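Local coordinates for putative amino acid binding protein (Streptococcus mutans, PDB 4C0R) that binds glutathione, held here in its oxidized disulfide form, and probably delivers it to the cystine ABC importer TcyBC for uptake, at residues S99-K102 against D106-G109; T112-V115 against T119-P122; N134-N139 against Y157-F162; F162-A167 against L179-L184. One frame throughout, in Å; residues are numbered along the deposited sequence.

Contact 1: residues S99-K102 against D106-G109; sequences SDIK and DIAG. With CD (cadmium ion), chain F.
D106 OD2 is gripped by two successive backbone N-H groups. K102 N reaches it at 3.0 Å with an N-H...O angle of 156°, on the lone pair anti to the other oxygen, and S103 N is the second donor. The carboxylate thus ties down the loop between strands 81-96 and 111-114 of this family 3 solute-binding protein, where D106 lies in a 3-10 turn. Within 99-102 the chain makes an ST turn, I101 N donating to S99 OG at 2.9 Å.

Beside the polar grip, I101 and D106 lie alongside each other, running opposite ways, and I101 CA comes to 3.8 Å from D106 CB. With I101 CG1 beside the backbone N (chi1 -63°), CG2 lies anti to that N and meets I107 CG2 at 4.1 Å; both isoleucines also touch L93 of strand 81-96. On the outside, D100 clasps a cadmium ion unevenly, with OD1 at 2.2 Å and OD2 at 2.6 Å, and H110 NE2 shares the same metal.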
loop_
_atom_site.group_PDB
_atom_site.type_symbol
_atom_site.label_atom_id
_atom_site.label_comp_id
_atom_site.label_asym_id
_atom_site.label_seq_id
_atom_site.Cartn_x
_atom_site.Cartn_y
_atom_site.Cartn_z
ATOM N N SER A 99 -0.445 25.869 0.257
ATOM C CA SER A 99 0.252 25.831 -1.025
ATOM C C SER A 99 -0.652 26.372 -2.132
ATOM O O SER A 99 -1.913 26.293 -2.015
ATOM C CB SER A 99 0.586 24.370 -1.331
ATOM O OG SER A 99 1.149 24.236 -2.613
ATOM N N ASP A 100 -0.039 26.807 -3.261
ATOM C CA ASP A 100 -0.779 27.012 -4.550
ATOM C C ASP A 100 -1.387 25.729 -5.104
ATOM O O ASP A 100 -2.177 25.757 -6.044
ATOM C CB ASP A 100 0.031 27.715 -5.736
ATOM C CG ASP A 100 1.306 26.901 -6.277
ATOM O OD1 ASP A 100 2.004 26.676 -5.219
ATOM O OD2 ASP A 100 1.718 26.566 -7.637
ATOM N N ILE A 101 -0.954 24.596 -4.582
ATOM C CA ILE A 101 -1.437 23.342 -5.132
ATOM C C ILE A 101 -2.718 22.980 -4.389
ATOM O O ILE A 101 -2.661 22.645 -3.216
ATOM C CB ILE A 101 -0.387 22.258 -4.990
ATOM C CG1 ILE A 101 0.874 22.609 -5.782
ATOM C CG2 ILE A 101 -0.977 20.902 -5.488
ATOM C CD1 ILE A 101 2.001 21.662 -5.530
ATOM N N LYS A 102 -3.866 23.101 -5.053
ATOM C CA LYS A 102 -5.168 22.902 -4.435
ATOM C C LYS A 102 -6.002 21.786 -5.076
ATOM O O LYS A 102 -6.912 21.253 -4.445
ATOM C CB LYS A 102 -5.992 24.202 -4.454
ATOM C CG LYS A 102 -5.364 25.301 -3.600
ATOM C CD LYS A 102 -6.422 26.317 -3.166
ATOM C CE LYS A 102 -7.124 26.946 -4.344
ATOM N NZ LYS A 102 -6.140 27.584 -5.231
ATOM N N ASP A 106 -2.992 21.262 -10.552
ATOM C CA ASP A 106 -2.075 22.279 -10.079
ATOM C C ASP A 106 -0.665 21.707 -9.858
ATOM O O ASP A 106 0.252 22.476 -9.628
ATOM C CB ASP A 106 -2.561 22.856 -8.748
ATOM C CG ASP A 106 -3.863 23.648 -8.860
ATOM O OD1 ASP A 106 -4.156 24.178 -9.961
ATOM O OD2 ASP A 106 -4.572 23.773 -7.857
ATOM N N ILE A 107 -0.488 20.374 -9.918
ATOM C CA ILE A 107 0.831 19.798 -9.734
ATOM C C ILE A 107 1.696 20.097 -10.937
ATOM O O ILE A 107 2.928 19.938 -10.894
ATOM C CB ILE A 107 0.804 18.253 -9.507
ATOM C CG1 ILE A 107 0.260 17.520 -10.731
ATOM C CG2 ILE A 107 0.018 17.960 -8.228
ATOM C CD1 ILE A 107 0.177 15.992 -10.580
ATOM N N ALA A 108 1.062 20.517 -12.026
ATOM C CA ALA A 108 1.829 20.752 -13.266
ATOM C C ALA A 108 2.975 21.732 -12.971
ATOM O O ALA A 108 2.776 22.772 -12.328
ATOM C CB ALA A 108 0.917 21.298 -14.367
ATOM N N GLY A 109 4.164 21.378 -13.440
ATOM C CA GLY A 109 5.346 22.190 -13.255
ATOM C C GLY A 109 6.088 22.051 -11.930
ATOM O O GLY A 109 7.154 22.635 -11.717
HETATM CD CD CD F . 3.845 26.089 -6.302
HETATM O O HOH W 1 4.678 28.057 -7.262
#

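Contact 2: residues T112-V115 against T119-P122; sequences TQVV and TTVP. With GDS (oxidized glutathione disulfide), chain C.
V121 CG2 presses against V114 and V115, 3.8 Å from V114 CB and 3.4 Å from V115 O. This is the tight part of the contact, inside the beta-alpha-beta unit made by strand 111-114, helix 120-130 and strand 137-140. With CG1 of V121 trailing away from the backbone N (chi1 172°), CG2 sits beside that N and becomes the branch that meets the strand. L124 of the helix and F140 of strand 137-140 also pack on V114, so apolar side chains from both neighbours surround it.

Toward the ligand the fit is looser. V114 CG1 and T120 OG1 come no nearer than 4.5 Å, and strand and helix are joined there through a water instead of directly. That water accepts from V115 N at 2.9 Å, pairs with T120 OG1 at 3.0 Å, and donates to OE5 of the oxidized glutathione at 2.8 Å. V115 lays its methyls along the ligand, with CG2 3.7 Å from OE6 of the same glycine carboxylate. Further round, T119 N donates to OE7, in the gamma-glutamyl carboxylate, at 2.9 Å.

The chemistry implies that backbone N-H groups and a water held between strand and helix help to read two carboxylates of the ligand, while V114 and V121 make an apolar contact with each other and V115 lines the ligand.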
loop_
_atom_site.group_PDB
_atom_site.type_symbol
_atom_site.label_atom_id
_atom_site.label_comp_id
_atom_site.label_asym_id
_atom_site.label_seq_id
_atom_site.Cartn_x
_atom_site.Cartn_y
_atom_site.Cartn_z
ATOM N N THR A 112 8.257 16.301 -7.456
ATOM C CA THR A 112 7.845 15.271 -6.526
ATOM C C THR A 112 8.859 14.142 -6.574
ATOM O O THR A 112 9.630 14.015 -7.512
ATOM C CB THR A 112 6.444 14.734 -6.885
ATOM O OG1 THR A 112 6.022 13.902 -5.811
ATOM C CG2 THR A 112 6.444 13.905 -8.093
ATOM N N GLN A 113 8.821 13.318 -5.547
ATOM C CA GLN A 113 9.591 12.101 -5.470
ATOM C C GLN A 113 8.666 10.919 -5.716
ATOM O O GLN A 113 7.476 10.944 -5.318
ATOM C CB GLN A 113 10.246 11.955 -4.121
ATOM C CG GLN A 113 11.460 12.948 -3.942
ATOM C CD GLN A 113 12.181 12.726 -2.621
ATOM O OE1 GLN A 113 11.635 12.918 -1.556
ATOM N NE2 GLN A 113 13.420 12.294 -2.705
ATOM N N VAL A 114 9.203 9.929 -6.408
ATOM C CA VAL A 114 8.483 8.670 -6.695
ATOM C C VAL A 114 9.418 7.489 -6.553
ATOM O O VAL A 114 10.655 7.642 -6.604
ATOM C CB VAL A 114 7.857 8.652 -8.073
ATOM C CG1 VAL A 114 6.729 9.703 -8.134
ATOM C CG2 VAL A 114 8.894 8.942 -9.163
ATOM N N VAL A 115 8.819 6.320 -6.351
ATOM C CA VAL A 115 9.551 5.057 -6.261
ATOM C C VAL A 115 9.108 4.118 -7.369
ATOM O O VAL A 115 7.936 3.834 -7.515
ATOM C CB VAL A 115 9.351 4.400 -4.916
ATOM C CG1 VAL A 115 10.079 3.034 -4.876
ATOM C CG2 VAL A 115 9.856 5.275 -3.802
ATOM N N THR A 119 2.237 2.618 -8.016
ATOM C CA THR A 119 1.195 2.973 -8.955
ATOM C C THR A 119 1.151 4.456 -9.282
ATOM O O THR A 119 0.618 4.815 -10.332
ATOM C CB THR A 119 -0.156 2.547 -8.489
ATOM O OG1 THR A 119 -0.292 2.960 -7.133
ATOM C CG2 THR A 119 -0.301 1.041 -8.633
ATOM N N THR A 120 1.706 5.289 -8.423
ATOM C CA THR A 120 1.719 6.728 -8.720
ATOM C C THR A 120 2.683 7.049 -9.859
ATOM O O THR A 120 2.569 8.144 -10.446
ATOM C CB THR A 120 2.065 7.598 -7.494
ATOM O OG1 THR A 120 3.271 7.124 -6.871
ATOM C CG2 THR A 120 0.898 7.573 -6.498
ATOM N N VAL A 121 3.622 6.141 -10.161
ATOM C CA VAL A 121 4.547 6.429 -11.259
ATOM C C VAL A 121 3.828 6.478 -12.600
ATOM O O VAL A 121 3.853 7.536 -13.261
ATOM C CB VAL A 121 5.759 5.471 -11.276
ATOM C CG1 VAL A 121 6.614 5.689 -12.564
ATOM C CG2 VAL A 121 6.595 5.672 -10.066
ATOM N N PRO A 122 3.138 5.401 -13.021
ATOM C CA PRO A 122 2.413 5.509 -14.291
ATOM C C PRO A 122 1.311 6.575 -14.267
ATOM O O PRO A 122 0.975 7.156 -15.263
ATOM C CB PRO A 122 1.824 4.100 -14.508
ATOM C CG PRO A 122 2.005 3.383 -13.206
ATOM C CD PRO A 122 3.173 4.016 -12.526
HETATM C CD1 GDS C . 12.163 1.426 -2.209
HETATM N N2 GDS C . 11.647 2.550 -1.415
HETATM C CA2 GDS C . 11.089 2.196 -0.161
HETATM C C2 GDS C . 11.988 2.041 1.015
HETATM O O2 GDS C . 11.646 1.340 1.991
HETATM C CB2 GDS C . 9.651 1.934 0.075
HETATM S SG2 GDS C . 8.627 2.296 -1.335
HETATM N N3 GDS C . 13.262 2.729 0.978
HETATM C CA3 GDS C . 14.219 2.535 2.066
HETATM C C3 GDS C . 15.272 1.613 1.455
HETATM O OE3 GDS C . 16.503 1.747 1.740
HETATM O OE4 GDS C . 14.965 0.696 0.639
HETATM N N4 GDS C . 5.594 3.444 -1.401
HETATM C CA4 GDS C . 5.967 4.830 -1.244
HETATM C C4 GDS C . 5.992 5.512 -2.567
HETATM O OE5 GDS C . 5.345 5.056 -3.560
HETATM O OE6 GDS C . 6.634 6.597 -2.634
HETATM C C5 GDS C . 5.599 2.602 -0.246
HETATM O O5 GDS C . 5.876 3.072 0.856
HETATM C CA5 GDS C . 5.339 1.193 -0.540
HETATM N N5 GDS C . 4.409 0.864 -1.539
HETATM C CB5 GDS C . 6.537 0.314 -0.391
HETATM S SG5 GDS C . 7.642 0.583 -1.805
HETATM C CA6 GDS C . 0.555 1.572 -4.175
HETATM C C6 GDS C . 0.920 0.426 -5.106
HETATM O OE7 GDS C . 1.861 0.594 -5.928
HETATM O OE8 GDS C . 0.311 -0.669 -5.049
HETATM N N6 GDS C . -0.704 1.206 -3.499
HETATM C CB6 GDS C . 1.649 1.853 -3.210
HETATM C CG6 GDS C . 2.190 0.522 -2.642
HETATM C CD6 GDS C . 3.019 0.871 -1.424
HETATM O O6 GDS C . 2.567 1.143 -0.302
HETATM O O HOH W 2 5.973 6.591 -5.782
#

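Contact 3: residues N134-N139 against Y157-F162; sequences NQVKLN and YDFKIF. With CD (cadmium ion), chain M; GDS (oxidized glutathione disulfide), chain C.
In the lobe of the binding protein that carries the parallel strand pair 111-114 and 137-140, the start of strand 137-140 and the residue before it face the residues leading into strand 160-163, a strand that belongs to the larger mixed sheet. V136 CG1 meets the F159 ring at its edge, near the ring plane, 3.6 Å from CZ. The F159 ring swings between its backbone N and carbonyl carbon (chi1 69°), and I107 packs against both partners.

A second touch lies nearer the surface. The N139 side chain lies beside the Y157 ring, its CB 3.8 Å from Y157 CE1, and the amide plane is turned 59° from the ring. Between the two aromatics in sequence, D158 holds a cadmium ion with OD1 and OD2, both at 2.4 Å, alongside two waters, while S111 N donates to OD2.

Farther along, 157-162 enters the ligand pocket. K160 NZ is shared among Q113 O, Q148 OE1 and the glycine carboxylate of the oxidized glutathione, whose OE6 it reaches at 2.7 Å. At F162 the ring offers its edge to the ligand, with CZ 3.3 Å from the carbonyl oxygen O6.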
loop_
_atom_site.group_PDB
_atom_site.type_symbol
_atom_site.label_atom_id
_atom_site.label_comp_id
_atom_site.label_asym_id
_atom_site.label_seq_id
_atom_site.Cartn_x
_atom_site.Cartn_y
_atom_site.Cartn_z
ATOM N N ASN A 134 4.097 21.501 -19.350
ATOM C CA ASN A 134 4.182 21.923 -17.959
ATOM C C ASN A 134 4.202 20.634 -17.113
ATOM O O ASN A 134 3.331 20.403 -16.274
ATOM C CB ASN A 134 2.990 22.805 -17.601
ATOM C CG ASN A 134 3.226 23.670 -16.383
ATOM O OD1 ASN A 134 4.354 23.835 -15.899
ATOM N ND2 ASN A 134 2.146 24.209 -15.850
ATOM N N GLN A 135 5.186 19.793 -17.376
ATOM C CA GLN A 135 5.268 18.489 -16.713
ATOM C C GLN A 135 5.699 18.591 -15.268
ATOM O O GLN A 135 6.368 19.536 -14.845
ATOM C CB GLN A 135 6.256 17.621 -17.441
ATOM C CG GLN A 135 5.813 17.260 -18.830
ATOM C CD GLN A 135 6.796 16.353 -19.537
ATOM O OE1 GLN A 135 7.251 15.363 -18.972
ATOM N NE2 GLN A 135 7.136 16.689 -20.778
ATOM N N VAL A 136 5.264 17.592 -14.507
ATOM C CA VAL A 136 5.743 17.335 -13.188
ATOM C C VAL A 136 7.153 16.810 -13.314
ATOM O O VAL A 136 7.418 15.995 -14.179
ATOM C CB VAL A 136 4.876 16.244 -12.519
ATOM C CG1 VAL A 136 5.404 15.847 -11.140
ATOM C CG2 VAL A 136 3.478 16.720 -12.387
ATOM N N LYS A 137 8.036 17.323 -12.492
ATOM C CA LYS A 137 9.405 16.863 -12.438
ATOM C C LYS A 137 9.433 15.637 -11.510
ATOM O O LYS A 137 9.274 15.798 -10.296
ATOM C CB LYS A 137 10.272 17.960 -11.851
ATOM N N LEU A 138 9.670 14.451 -12.075
ATOM C CA LEU A 138 9.702 13.210 -11.299
ATOM C C LEU A 138 11.102 12.899 -10.838
ATOM O O LEU A 138 11.999 12.776 -11.659
ATOM C CB LEU A 138 9.197 12.030 -12.127
ATOM C CG LEU A 138 7.795 12.176 -12.693
ATOM C CD1 LEU A 138 7.520 11.115 -13.727
ATOM C CD2 LEU A 138 6.801 12.069 -11.519
ATOM N N ASN A 139 11.301 12.805 -9.529
ATOM C CA ASN A 139 12.583 12.460 -8.967
ATOM C C ASN A 139 12.474 11.090 -8.347
ATOM O O ASN A 139 11.881 10.929 -7.269
ATOM C CB ASN A 139 12.946 13.479 -7.921
ATOM C CG ASN A 139 13.026 14.879 -8.506
ATOM O OD1 ASN A 139 12.027 15.650 -8.567
ATOM N ND2 ASN A 139 14.227 15.222 -8.963
ATOM N N TYR A 157 10.915 19.172 -1.936
ATOM C CA TYR A 157 10.049 18.814 -3.053
ATOM C C TYR A 157 8.705 19.434 -2.770
ATOM O O TYR A 157 8.423 19.809 -1.648
ATOM C CB TYR A 157 9.953 17.279 -3.184
ATOM C CG TYR A 157 11.266 16.703 -3.571
ATOM C CD1 TYR A 157 11.663 16.678 -4.905
ATOM C CD2 TYR A 157 12.132 16.242 -2.595
ATOM C CE1 TYR A 157 12.911 16.190 -5.263
ATOM C CE2 TYR A 157 13.394 15.769 -2.952
ATOM C CZ TYR A 157 13.755 15.742 -4.268
ATOM O OH TYR A 157 15.006 15.270 -4.605
ATOM N N ASP A 158 7.870 19.584 -3.794
ATOM C CA ASP A 158 6.689 20.405 -3.665
ATOM C C ASP A 158 5.415 19.686 -3.201
ATOM O O ASP A 158 4.537 20.298 -2.614
ATOM C CB ASP A 158 6.379 21.043 -5.016
ATOM C CG ASP A 158 7.529 21.928 -5.558
ATOM O OD1 ASP A 158 8.247 22.542 -4.748
ATOM O OD2 ASP A 158 7.645 21.977 -6.806
ATOM N N PHE A 159 5.299 18.402 -3.507
ATOM C CA PHE A 159 4.117 17.643 -3.148
ATOM C C PHE A 159 4.468 16.167 -3.132
ATOM O O PHE A 159 5.506 15.786 -3.720
ATOM C CB PHE A 159 2.951 17.862 -4.141
ATOM C CG PHE A 159 3.166 17.283 -5.513
ATOM C CD1 PHE A 159 3.766 18.023 -6.503
ATOM C CD2 PHE A 159 2.748 15.997 -5.830
ATOM C CE1 PHE A 159 3.935 17.520 -7.742
ATOM C CE2 PHE A 159 2.894 15.477 -7.067
ATOM C CZ PHE A 159 3.510 16.252 -8.057
ATOM N N LYS A 160 3.592 15.352 -2.523
ATOM C CA LYS A 160 3.700 13.882 -2.632
ATOM C C LYS A 160 2.283 13.307 -2.719
ATOM O O LYS A 160 1.439 13.609 -1.894
ATOM C CB LYS A 160 4.427 13.287 -1.420
ATOM C CG LYS A 160 4.484 11.756 -1.370
ATOM C CD LYS A 160 5.266 11.168 -2.530
ATOM C CE LYS A 160 5.327 9.653 -2.426
ATOM N NZ LYS A 160 6.007 9.041 -3.584
ATOM N N ILE A 161 2.060 12.472 -3.721
ATOM C CA ILE A 161 0.812 11.735 -3.871
ATOM C C ILE A 161 0.954 10.327 -3.267
ATOM O O ILE A 161 1.908 9.606 -3.550
ATOM C CB ILE A 161 0.358 11.600 -5.324
ATOM C CG1 ILE A 161 0.158 12.984 -5.940
ATOM C CG2 ILE A 161 -0.915 10.764 -5.426
ATOM C CD1 ILE A 161 -0.076 12.938 -7.430
ATOM N N PHE A 162 0.066 9.987 -2.348
ATOM C CA PHE A 162 0.075 8.647 -1.771
ATOM C C PHE A 162 -1.276 8.326 -1.202
ATOM O O PHE A 162 -2.137 9.212 -1.078
ATOM C CB PHE A 162 1.136 8.554 -0.642
ATOM C CG PHE A 162 1.568 7.103 -0.388
ATOM C CD1 PHE A 162 2.338 6.428 -1.343
ATOM C CD2 PHE A 162 1.137 6.428 0.705
ATOM C CE1 PHE A 162 2.684 5.087 -1.171
ATOM C CE2 PHE A 162 1.484 5.064 0.877
ATOM C CZ PHE A 162 2.280 4.413 -0.079
HETATM CD CD CD M . 9.094 23.833 -6.603
HETATM C CD1 GDS C . 12.163 1.426 -2.209
HETATM N N2 GDS C . 11.647 2.550 -1.415
HETATM C CA2 GDS C . 11.089 2.196 -0.161
HETATM C C2 GDS C . 11.988 2.041 1.015
HETATM O O2 GDS C . 11.646 1.340 1.991
HETATM C CB2 GDS C . 9.651 1.934 0.075
HETATM S SG2 GDS C . 8.627 2.296 -1.335
HETATM N N3 GDS C . 13.262 2.729 0.978
HETATM C CA3 GDS C . 14.219 2.535 2.066
HETATM C C3 GDS C . 15.272 1.613 1.455
HETATM O OE3 GDS C . 16.503 1.747 1.740
HETATM O OE4 GDS C . 14.965 0.696 0.639
HETATM N N4 GDS C . 5.594 3.444 -1.401
HETATM C CA4 GDS C . 5.967 4.830 -1.244
HETATM C C4 GDS C . 5.992 5.512 -2.567
HETATM O OE5 GDS C . 5.345 5.056 -3.560
HETATM O OE6 GDS C . 6.634 6.597 -2.634
HETATM C C5 GDS C . 5.599 2.602 -0.246
HETATM O O5 GDS C . 5.876 3.072 0.856
HETATM C CA5 GDS C . 5.339 1.193 -0.540
HETATM N N5 GDS C . 4.409 0.864 -1.539
HETATM C CB5 GDS C . 6.537 0.314 -0.391
HETATM S SG5 GDS C . 7.642 0.583 -1.805
HETATM C CA6 GDS C . 0.555 1.572 -4.175
HETATM C C6 GDS C . 0.920 0.426 -5.106
HETATM O OE7 GDS C . 1.861 0.594 -5.928
HETATM O OE8 GDS C . 0.311 -0.669 -5.049
HETATM N N6 GDS C . -0.704 1.206 -3.499
HETATM C CB6 GDS C . 1.649 1.853 -3.210
HETATM C CG6 GDS C . 2.190 0.522 -2.642
HETATM C CD6 GDS C . 3.019 0.871 -1.424
HETATM O O6 GDS C . 2.567 1.143 -0.302
HETATM O O HOH W 3 10.947 22.237 -5.760
HETATM O O HOH W 4 8.460 24.265 -8.491
#

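Contact 4: residues F162-A167 against L179-L184; sequences FEKISA and LKVIDL. With GDS (oxidized glutathione disulfide), chain C.
K164 stretches over V181, its CE 4.5 Å from V181 CG2, to end in a salt bridge with D183. The two segments belong to a beta-alpha-beta crossover: strand 160-163 runs into helix 164-173, which leads back to strand 179-183, and strand 81-96 pairs with both strands and lies between them.

With CG anti to the backbone N (chi1 -169°) and the rest of the chain extended, K164 reaches across from the first turn of the helix. NZ donates to D183 OD1 at 2.8 Å, taking the lone pair on the side of the other oxygen. One turn along, A167 CB faces V181 CG1 at 4.3 Å, while V92 of strand 81-96 touches both K164 and A167.

The same helix start serves the pocket. E163, at the N-cap position, accepts from the gamma-glutamyl amine N6 of the oxidized glutathione through OE2 at 2.9 Å. Its OE1 stands 3.4 Å above the F162 ring, over the centre.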
loop_
_atom_site.group_PDB
_atom_site.type_symbol
_atom_site.label_atom_id
_atom_site.label_comp_id
_atom_site.label_asym_id
_atom_site.label_seq_id
_atom_site.Cartn_x
_atom_site.Cartn_y
_atom_site.Cartn_z
ATOM N N PHE A 162 0.066 9.987 -2.348
ATOM C CA PHE A 162 0.075 8.647 -1.771
ATOM C C PHE A 162 -1.276 8.326 -1.202
ATOM O O PHE A 162 -2.137 9.212 -1.078
ATOM C CB PHE A 162 1.136 8.554 -0.642
ATOM C CG PHE A 162 1.568 7.103 -0.388
ATOM C CD1 PHE A 162 2.338 6.428 -1.343
ATOM C CD2 PHE A 162 1.137 6.428 0.705
ATOM C CE1 PHE A 162 2.684 5.087 -1.171
ATOM C CE2 PHE A 162 1.484 5.064 0.877
ATOM C CZ PHE A 162 2.280 4.413 -0.079
ATOM N N GLU A 163 -1.484 7.071 -0.793
ATOM C CA GLU A 163 -2.721 6.699 -0.076
ATOM C C GLU A 163 -2.914 7.524 1.212
ATOM O O GLU A 163 -1.973 7.796 1.926
ATOM C CB GLU A 163 -2.686 5.212 0.270
ATOM C CG GLU A 163 -3.026 4.268 -0.876
ATOM C CD GLU A 163 -1.975 4.023 -1.917
ATOM O OE1 GLU A 163 -0.791 4.349 -1.719
ATOM O OE2 GLU A 163 -2.390 3.485 -2.935
ATOM N N LYS A 164 -4.172 7.877 1.473
ATOM C CA LYS A 164 -4.567 8.689 2.590
ATOM C C LYS A 164 -4.188 8.111 3.936
ATOM O O LYS A 164 -3.745 8.836 4.781
ATOM C CB LYS A 164 -6.091 8.863 2.550
ATOM C CG LYS A 164 -6.625 9.895 3.503
ATOM C CD LYS A 164 -8.031 10.300 3.088
ATOM C CE LYS A 164 -8.463 11.551 3.851
ATOM N NZ LYS A 164 -9.830 11.912 3.470
ATOM N N ILE A 165 -4.415 6.821 4.156
ATOM C CA ILE A 165 -4.234 6.272 5.485
ATOM C C ILE A 165 -2.763 6.447 5.941
ATOM O O ILE A 165 -2.492 6.954 7.048
ATOM C CB ILE A 165 -4.683 4.821 5.545
ATOM C CG1 ILE A 165 -6.198 4.664 5.355
ATOM C CG2 ILE A 165 -4.265 4.206 6.907
ATOM C CD1 ILE A 165 -6.666 3.278 5.086
ATOM N N SER A 166 -1.793 6.114 5.091
ATOM C CA SER A 166 -0.409 6.316 5.470
ATOM C C SER A 166 -0.036 7.790 5.538
ATOM O O SER A 166 0.670 8.204 6.425
ATOM C CB SER A 166 0.568 5.602 4.537
ATOM O OG SER A 166 0.547 4.212 4.754
ATOM N N ALA A 167 -0.526 8.578 4.575
ATOM C CA ALA A 167 -0.201 10.008 4.597
ATOM C C ALA A 167 -0.615 10.638 5.922
ATOM O O ALA A 167 0.161 11.358 6.552
ATOM C CB ALA A 167 -0.854 10.724 3.441
ATOM N N LEU A 179 1.864 20.476 7.022
ATOM C CA LEU A 179 1.359 19.760 5.844
ATOM C C LEU A 179 -0.120 19.525 5.952
ATOM O O LEU A 179 -0.684 19.428 7.060
ATOM C CB LEU A 179 2.055 18.390 5.669
ATOM C CG LEU A 179 3.564 18.404 5.379
ATOM C CD1 LEU A 179 4.103 16.985 5.241
ATOM C CD2 LEU A 179 3.839 19.234 4.134
ATOM N N LYS A 180 -0.755 19.400 4.802
ATOM C CA LYS A 180 -2.138 18.980 4.742
ATOM C C LYS A 180 -2.305 17.947 3.629
ATOM O O LYS A 180 -1.403 17.728 2.815
ATOM C CB LYS A 180 -3.036 20.166 4.467
ATOM C CG LYS A 180 -2.768 20.828 3.144
ATOM C CD LYS A 180 -3.795 21.892 2.857
ATOM C CE LYS A 180 -3.543 22.499 1.501
ATOM N NZ LYS A 180 -4.573 23.539 1.176
ATOM N N VAL A 181 -3.469 17.314 3.616
ATOM C CA VAL A 181 -3.830 16.388 2.589
ATOM C C VAL A 181 -5.067 16.880 1.840
ATOM O O VAL A 181 -5.967 17.508 2.410
ATOM C CB VAL A 181 -4.003 14.913 3.105
ATOM C CG1 VAL A 181 -2.822 14.486 3.979
ATOM C CG2 VAL A 181 -5.297 14.678 3.763
ATOM N N ILE A 182 -5.034 16.658 0.531
ATOM C CA ILE A 182 -6.106 16.973 -0.378
ATOM C C ILE A 182 -6.587 15.678 -1.015
ATOM O O ILE A 182 -5.810 14.985 -1.672
ATOM C CB ILE A 182 -5.638 17.957 -1.498
ATOM C CG1 ILE A 182 -5.185 19.283 -0.862
ATOM C CG2 ILE A 182 -6.738 18.165 -2.567
ATOM C CD1 ILE A 182 -4.414 20.153 -1.856
ATOM N N ASP A 183 -7.883 15.389 -0.923
ATOM C CA ASP A 183 -8.441 14.195 -1.562
ATOM C C ASP A 183 -8.419 14.317 -3.060
ATOM O O ASP A 183 -8.769 15.361 -3.623
ATOM C CB ASP A 183 -9.905 13.925 -1.121
ATOM C CG ASP A 183 -10.024 13.632 0.331
ATOM O OD1 ASP A 183 -9.249 12.830 0.899
ATOM O OD2 ASP A 183 -10.929 14.225 0.947
ATOM N N LEU A 184 -8.037 13.227 -3.715
ATOM C CA LEU A 184 -7.961 13.118 -5.159
ATOM C C LEU A 184 -9.048 12.203 -5.707
ATOM O O LEU A 184 -9.556 11.355 -5.020
ATOM C CB LEU A 184 -6.604 12.526 -5.594
ATOM C CG LEU A 184 -5.415 13.434 -5.321
ATOM C CD1 LEU A 184 -4.123 12.702 -5.629
ATOM C CD2 LEU A 184 -5.490 14.706 -6.145
HETATM C CD1 GDS C . 12.163 1.426 -2.209
HETATM N N2 GDS C . 11.647 2.550 -1.415
HETATM C CA2 GDS C . 11.089 2.196 -0.161
HETATM C C2 GDS C . 11.988 2.041 1.015
HETATM O O2 GDS C . 11.646 1.340 1.991
HETATM C CB2 GDS C . 9.651 1.934 0.075
HETATM S SG2 GDS C . 8.627 2.296 -1.335
HETATM N N3 GDS C . 13.262 2.729 0.978
HETATM C CA3 GDS C . 14.219 2.535 2.066
HETATM C C3 GDS C . 15.272 1.613 1.455
HETATM O OE3 GDS C . 16.503 1.747 1.740
HETATM O OE4 GDS C . 14.965 0.696 0.639
HETATM N N4 GDS C . 5.594 3.444 -1.401
HETATM C CA4 GDS C . 5.967 4.830 -1.244
HETATM C C4 GDS C . 5.992 5.512 -2.567
HETATM O OE5 GDS C . 5.345 5.056 -3.560
HETATM O OE6 GDS C . 6.634 6.597 -2.634
HETATM C C5 GDS C . 5.599 2.602 -0.246
HETATM O O5 GDS C . 5.876 3.072 0.856
HETATM C CA5 GDS C . 5.339 1.193 -0.540
HETATM N N5 GDS C . 4.409 0.864 -1.539
HETATM C CB5 GDS C . 6.537 0.314 -0.391
HETATM S SG5 GDS C . 7.642 0.583 -1.805
HETATM C CA6 GDS C . 0.555 1.572 -4.175
HETATM C C6 GDS C . 0.920 0.426 -5.106
HETATM O OE7 GDS C . 1.861 0.594 -5.928
HETATM O OE8 GDS C . 0.311 -0.669 -5.049
HETATM N N6 GDS C . -0.704 1.206 -3.499
HETATM C CB6 GDS C . 1.649 1.853 -3.210
HETATM C CG6 GDS C . 2.190 0.522 -2.642
HETATM C CD6 GDS C . 3.019 0.871 -1.424
HETATM O O6 GDS C . 2.567 1.143 -0.302
#

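In the fold
All four contacts lie in one lobe, running from a metal-bearing outer end to the ligand. Contact 1 is the far end, with the I107 side chain about 14 Å from the oxidized glutathione, while contacts 2, 3 and 4 all touch it. Contacts 1 and 3 have centres about 9 Å apart and meet through I107 CB and F159 CZ at 3.7 Å. Contacts 2 and 3, whose centres are about 8 Å apart, are joined by a probable hydrogen bond from T112 OG1 to F159 O at 2.9 Å. Contact 4 shares F162 with contact 3, continuing strand 160-163 into its helix. Contacts 2 and 4 do not touch; between them they hold the gamma-glutamyl carboxylate and amine.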